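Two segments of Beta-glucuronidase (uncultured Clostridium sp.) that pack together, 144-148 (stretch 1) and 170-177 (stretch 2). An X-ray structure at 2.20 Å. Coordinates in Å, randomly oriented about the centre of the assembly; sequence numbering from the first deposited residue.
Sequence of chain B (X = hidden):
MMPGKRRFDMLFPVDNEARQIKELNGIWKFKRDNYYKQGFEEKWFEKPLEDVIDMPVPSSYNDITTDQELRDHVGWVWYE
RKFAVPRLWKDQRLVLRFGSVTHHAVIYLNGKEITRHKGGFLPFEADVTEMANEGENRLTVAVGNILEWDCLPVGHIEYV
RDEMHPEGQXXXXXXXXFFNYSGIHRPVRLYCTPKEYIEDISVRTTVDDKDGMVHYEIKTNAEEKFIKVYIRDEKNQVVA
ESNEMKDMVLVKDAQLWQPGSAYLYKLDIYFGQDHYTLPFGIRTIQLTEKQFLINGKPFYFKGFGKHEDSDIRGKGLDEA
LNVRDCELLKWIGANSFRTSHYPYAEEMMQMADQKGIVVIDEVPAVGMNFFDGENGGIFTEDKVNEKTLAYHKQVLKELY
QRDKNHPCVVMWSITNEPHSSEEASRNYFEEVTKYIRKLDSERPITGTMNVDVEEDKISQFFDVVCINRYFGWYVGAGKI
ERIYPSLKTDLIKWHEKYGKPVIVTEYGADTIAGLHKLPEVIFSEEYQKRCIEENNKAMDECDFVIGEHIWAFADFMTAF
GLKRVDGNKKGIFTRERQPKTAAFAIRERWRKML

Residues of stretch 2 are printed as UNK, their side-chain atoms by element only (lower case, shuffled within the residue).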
ATOM      1  N   GLY B 144     -13.346  24.477 -24.059  1.00 24.55           N
ATOM      2  CA  GLY B 144     -14.516  23.609 -23.979  1.00 26.39           C
ATOM      3  C   GLY B 144     -14.125  22.150 -24.107  1.00 24.65           C
ATOM      4  O   GLY B 144     -13.253  21.804 -24.910  1.00 28.19           O
ATOM      5  N   ASN B 145     -14.788  21.289 -23.330  1.00 26.49           N
ATOM      6  CA  ASN B 145     -14.392  19.881 -23.255  1.00 30.56           C
ATOM      7  C   ASN B 145     -15.429  18.908 -23.812  1.00 29.70           C
ATOM      8  O   ASN B 145     -15.290  17.691 -23.619  1.00 32.94           O
ATOM      9  CB  ASN B 145     -14.053  19.501 -21.813  1.00 28.96           C
ATOM     10  CG  ASN B 145     -15.251  19.553 -20.889  1.00 29.61           C
ATOM     11  OD1 ASN B 145     -16.405  19.542 -21.324  1.00 31.24           O
ATOM     12  ND2 ASN B 145     -14.979  19.611 -19.591  1.00 31.60           N
ATOM     13  N   ILE B 146     -16.457  19.398 -24.472  1.00 24.98           N
ATOM     14  CA  ILE B 146     -17.531  18.536 -24.946  1.00 28.01           C
ATOM     15  C   ILE B 146     -17.091  17.804 -26.207  1.00 32.73           C
ATOM     16  O   ILE B 146     -16.476  18.386 -27.109  1.00 34.21           O
ATOM     17  CB  ILE B 146     -18.800  19.369 -25.173  1.00 29.58           C
ATOM     18  CG1 ILE B 146     -19.332  19.808 -23.811  1.00 33.14           C
ATOM     19  CG2 ILE B 146     -19.848  18.574 -25.946  1.00 31.46           C
ATOM     20  CD1 ILE B 146     -20.431  20.792 -23.883  1.00 35.38           C
ATOM     21  N   LEU B 147     -17.378  16.509 -26.270  1.00 37.09           N
ATOM     22  CA  LEU B 147     -17.046  15.706 -27.438  1.00 34.71           C
ATOM     23  C   LEU B 147     -18.335  15.204 -28.062  1.00 37.74           C
ATOM     24  O   LEU B 147     -19.238  14.745 -27.354  1.00 33.17           O
ATOM     25  CB  LEU B 147     -16.140  14.529 -27.080  1.00 34.21           C
ATOM     26  CG  LEU B 147     -14.724  14.873 -26.618  1.00 33.03           C
ATOM     27  CD1 LEU B 147     -14.033  13.601 -26.124  1.00 32.59           C
ATOM     28  CD2 LEU B 147     -13.903  15.573 -27.736  1.00 30.40           C
ATOM     29  N   GLU B 148     -18.423  15.319 -29.380  1.00 36.55           N
ATOM     30  CA  GLU B 148     -19.572  14.872 -30.154  1.00 38.90           C
ATOM     31  C   GLU B 148     -19.114  13.842 -31.179  1.00 36.92           C
ATOM     32  O   GLU B 148     -17.934  13.494 -31.253  1.00 36.33           O
ATOM     33  CB  GLU B 148     -20.268  16.053 -30.841  1.00 41.09           C
ATOM     34  CG  GLU B 148     -20.915  17.030 -29.885  1.00 44.41           C
ATOM     35  CD  GLU B 148     -22.271  16.571 -29.389  1.00 49.78           C
ATOM     36  OE1 GLU B 148     -22.521  15.341 -29.329  1.00 52.35           O
ATOM     37  OE2 GLU B 148     -23.100  17.452 -29.060  1.00 60.27           O
ATOM     38  N   UNK B 170     -26.809  17.514 -18.244  1.00 47.72           N
ATOM     39  CA  UNK B 170     -25.827  17.271 -19.306  1.00 49.94           C
ATOM     40  C   UNK B 170     -24.756  16.301 -18.858  1.00 49.56           C
ATOM     41  O   UNK B 170     -23.996  16.593 -17.936  1.00 51.21           O
ATOM     42  s   UNK B 170     -24.509  20.286 -21.823  1.00 55.35           S
ATOM     43  c   UNK B 170     -25.151  18.565 -19.753  1.00 50.09           C
ATOM     44  c   UNK B 170     -25.601  19.043 -21.105  1.00 51.70           C
ATOM     45  c   UNK B 170     -23.367  19.216 -22.647  1.00 55.80           C
ATOM     46  N   UNK B 171     -24.686  15.151 -19.515  1.00 44.91           N
ATOM     47  CA  UNK B 171     -23.706  14.132 -19.178  1.00 48.89           C
ATOM     48  C   UNK B 171     -22.884  13.780 -20.410  1.00 40.34           C
ATOM     49  O   UNK B 171     -23.443  13.419 -21.450  1.00 40.30           O
ATOM     50  o   UNK B 171     -25.134  10.649 -17.276  1.00 62.92           O
ATOM     51  c   UNK B 171     -24.792  13.006 -17.172  1.00 53.87           C
ATOM     52  o   UNK B 171     -25.162  11.595 -15.284  1.00 71.84           O
ATOM     53  c   UNK B 171     -25.050  11.654 -16.531  1.00 64.75           C
ATOM     54  c   UNK B 171     -24.385  12.882 -18.620  1.00 45.33           C
ATOM     55  N   UNK B 172     -21.563  13.862 -20.276  1.00 36.79           N
ATOM     56  CA  UNK B 172     -20.656  13.482 -21.351  1.00 36.12           C
ATOM     57  C   UNK B 172     -20.531  11.965 -21.398  1.00 37.55           C
ATOM     58  O   UNK B 172     -20.187  11.336 -20.390  1.00 37.52           O
ATOM     59  n   UNK B 172     -18.959  13.484 -24.460  1.00 32.35           N
ATOM     60  c   UNK B 172     -18.514  14.319 -23.519  1.00 37.39           C
ATOM     61  c   UNK B 172     -19.287  14.122 -21.136  1.00 33.57           C
ATOM     62  c   UNK B 172     -18.255  13.709 -22.150  1.00 28.33           C
ATOM     63  o   UNK B 172     -18.315  15.525 -23.733  1.00 30.40           O
ATOM     64  N   UNK B 173     -20.803  11.375 -22.560  1.00 36.91           N
ATOM     65  CA  UNK B 173     -20.580   9.955 -22.787  1.00 40.54           C
ATOM     66  C   UNK B 173     -19.432   9.756 -23.772  1.00 36.58           C
ATOM     67  O   UNK B 173     -19.233  10.565 -24.679  1.00 33.78           O
ATOM     68  c   UNK B 173     -21.852   9.274 -23.311  1.00 39.53           C
ATOM     69  c   UNK B 173     -23.012   8.223 -21.346  1.00 44.99           C
ATOM     70  n   UNK B 173     -24.899   8.477 -19.709  1.00 61.61           N
ATOM     71  c   UNK B 173     -23.039   9.352 -22.347  1.00 43.92           C
ATOM     72  c   UNK B 173     -23.442   8.702 -19.978  1.00 57.86           C
ATOM     73  N   UNK B 174     -18.659   8.686 -23.571  1.00 32.12           N
ATOM     74  CA  UNK B 174     -17.638   8.262 -24.522  1.00 33.59           C
ATOM     75  C   UNK B 174     -17.214   6.845 -24.162  1.00 40.66           C
ATOM     76  O   UNK B 174     -17.500   6.351 -23.069  1.00 37.89           O
ATOM     77  c   UNK B 174     -14.504   9.022 -21.280  1.00 32.18           C
ATOM     78  c   UNK B 174     -15.606  11.155 -21.398  1.00 34.55           C
ATOM     79  c   UNK B 174     -16.119  10.813 -22.639  1.00 35.34           C
ATOM     80  c   UNK B 174     -15.030   8.689 -22.520  1.00 37.78           C
ATOM     81  c   UNK B 174     -16.423   9.211 -24.564  1.00 38.29           C
ATOM     82  c   UNK B 174     -14.793  10.253 -20.710  1.00 32.43           C
ATOM     83  c   UNK B 174     -15.855   9.573 -23.208  1.00 37.01           C
ATOM     84  N   UNK B 175     -16.525   6.195 -25.104  1.00 37.60           N
ATOM     85  CA  UNK B 175     -16.097   4.808 -24.965  1.00 42.90           C
ATOM     86  C   UNK B 175     -14.585   4.644 -25.077  1.00 42.31           C
ATOM     87  O   UNK B 175     -14.099   3.576 -25.447  1.00 52.44           O
ATOM     88  o   UNK B 175     -18.634   2.907 -24.852  1.00 61.46           O
ATOM     89  c   UNK B 175     -18.277   3.765 -25.693  1.00 55.32           C
ATOM     90  c   UNK B 175     -16.800   3.924 -25.991  1.00 47.40           C
ATOM     91  o   UNK B 175     -19.080   4.516 -26.284  1.00 57.46           O
ATOM     92  N   UNK B 176     -13.821   5.682 -24.778  1.00 38.32           N
ATOM     93  CA  UNK B 176     -12.394   5.504 -24.582  1.00 33.18           C
ATOM     94  C   UNK B 176     -12.080   5.464 -23.085  1.00 35.20           C
ATOM     95  O   UNK B 176     -12.846   5.942 -22.244  1.00 33.73           O
ATOM     96  c   UNK B 176     -11.998   8.015 -24.915  1.00 35.69           C
ATOM     97  c   UNK B 176     -11.510   8.620 -23.767  1.00 29.05           C
ATOM     98  c   UNK B 176     -11.890   9.915 -23.431  1.00 36.18           C
ATOM     99  c   UNK B 176     -11.587   6.606 -25.285  1.00 32.89           C
ATOM    100  c   UNK B 176     -12.748  10.632 -24.266  1.00 33.12           C
ATOM    101  c   UNK B 176     -13.227  10.046 -25.408  1.00 33.12           C
ATOM    102  c   UNK B 176     -12.850   8.743 -25.739  1.00 35.65           C
ATOM    103  N   UNK B 177     -10.940   4.853 -22.771  1.00 35.96           N
ATOM    104  CA  UNK B 177     -10.524   4.644 -21.387  1.00 37.30           C
ATOM    105  C   UNK B 177     -10.302   5.970 -20.668  1.00 36.66           C
ATOM    106  O   UNK B 177     -11.009   6.316 -19.705  1.00 36.42           O
ATOM    107  o   UNK B 177     -10.171   2.790 -19.452  1.00 44.53           O
ATOM    108  o   UNK B 177      -8.195   2.054 -20.118  1.00 43.16           O
ATOM    109  c   UNK B 177      -9.194   2.809 -20.241  1.00 46.59           C
ATOM    110  c   UNK B 177      -9.230   3.819 -21.377  1.00 32.64           C
TER
HETATM  111  O   HOH W   1     -17.686  17.109 -21.480  1.00 30.56           O

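Position 170 carries four side-chain atoms in an unbranched run: two carbons, a sulfur and a terminal carbon, the last of which meets CD1 of Ile-146. A thioether inside a linear chain identifies Met-170. Its CA-to-CB bond points toward stretch 1, and its terminal methyl CE lies 3.6 Å from CD1 of Ile-146, an apolar contact between two chain ends. The chi1 angle of -107° falls between the usual wells, while chi2 is t and chi3 is p.

Position 171 has three carbons, the third bearing two oxygens, and so a carboxylate on a two-carbon stem, out of reach of stretch 1: Glu-171. It buries nothing against that stretch.

At position 172 there are again three carbons, but the third holds one oxygen and one nitrogen. The oxygen faces the backbone N of Leu-147 and the nitrogen faces its backbone O. This is a carboxamide, and the residue is Gln-172. OE1 sits 2.9 Å from the backbone N of Leu-147, an atom that can only donate here, so the acceptor end of the amide belongs there. With hydrogens placed, the bond from Leu-147 N to Gln-172 OE1 has an angle of 163°. The nitrogen, NE2, donates to Leu-147 O at 3.2 Å and 170°. Chi1 is t and chi2 is p, and the CA-to-CB bond points toward stretch 1.

Position 173 shows four carbons in a row ending in nitrogen, the signature of Lys-173. CB leaves sideways and the end of the chain leads away from stretch 1. NZ instead forms a salt bridge with OE1 of Glu-171 at 3.3 Å, its hydrogen bond being weak. The backbone does more for the contact: Lys-173 O accepts from Gln-172 NE2 at 2.9 Å and 154°, giving that amide nitrogen a second acceptor.

Position 174 has one carbon followed by a ring of six carbons with no hydroxyl, hence Phe-174. Although its CA-to-CB bond points toward stretch 1, the side chain makes no close contact with it.

Position 175 has two carbons, the second with two oxygens, a short carboxylate: Asp-175. Its side chain is out of reach of stretch 1, and the residue is exposed.

Position 176 repeats the pattern of one carbon and a six-carbon ring, and here the ring does reach across, its edge meeting CD1 of Leu-147. This is Phe-176. CE2 is 3.7 Å from CD1 of Leu-147, which lies near the ring plane.

Position 177 has two carbons and a terminal pair of oxygens, making it Asp-177; its side chain is remote from stretch 1.

The contact, 251 Å² summed over both sides, centers on Gln-172, whose carboxamide reads both the N and the O of Leu-147 much as a neighboring strand's backbone would. A water extends this polar center, donating to Gln-172 OE1 and to Asn-145 OD1, each at 2.8 Å, although more acceptors surround it than it has protons. Apolar pairs flank the amide: Ile-146 with Met-170, and Leu-147 with Phe-176.

Stretch 2 (170-177) MEQKFDFD
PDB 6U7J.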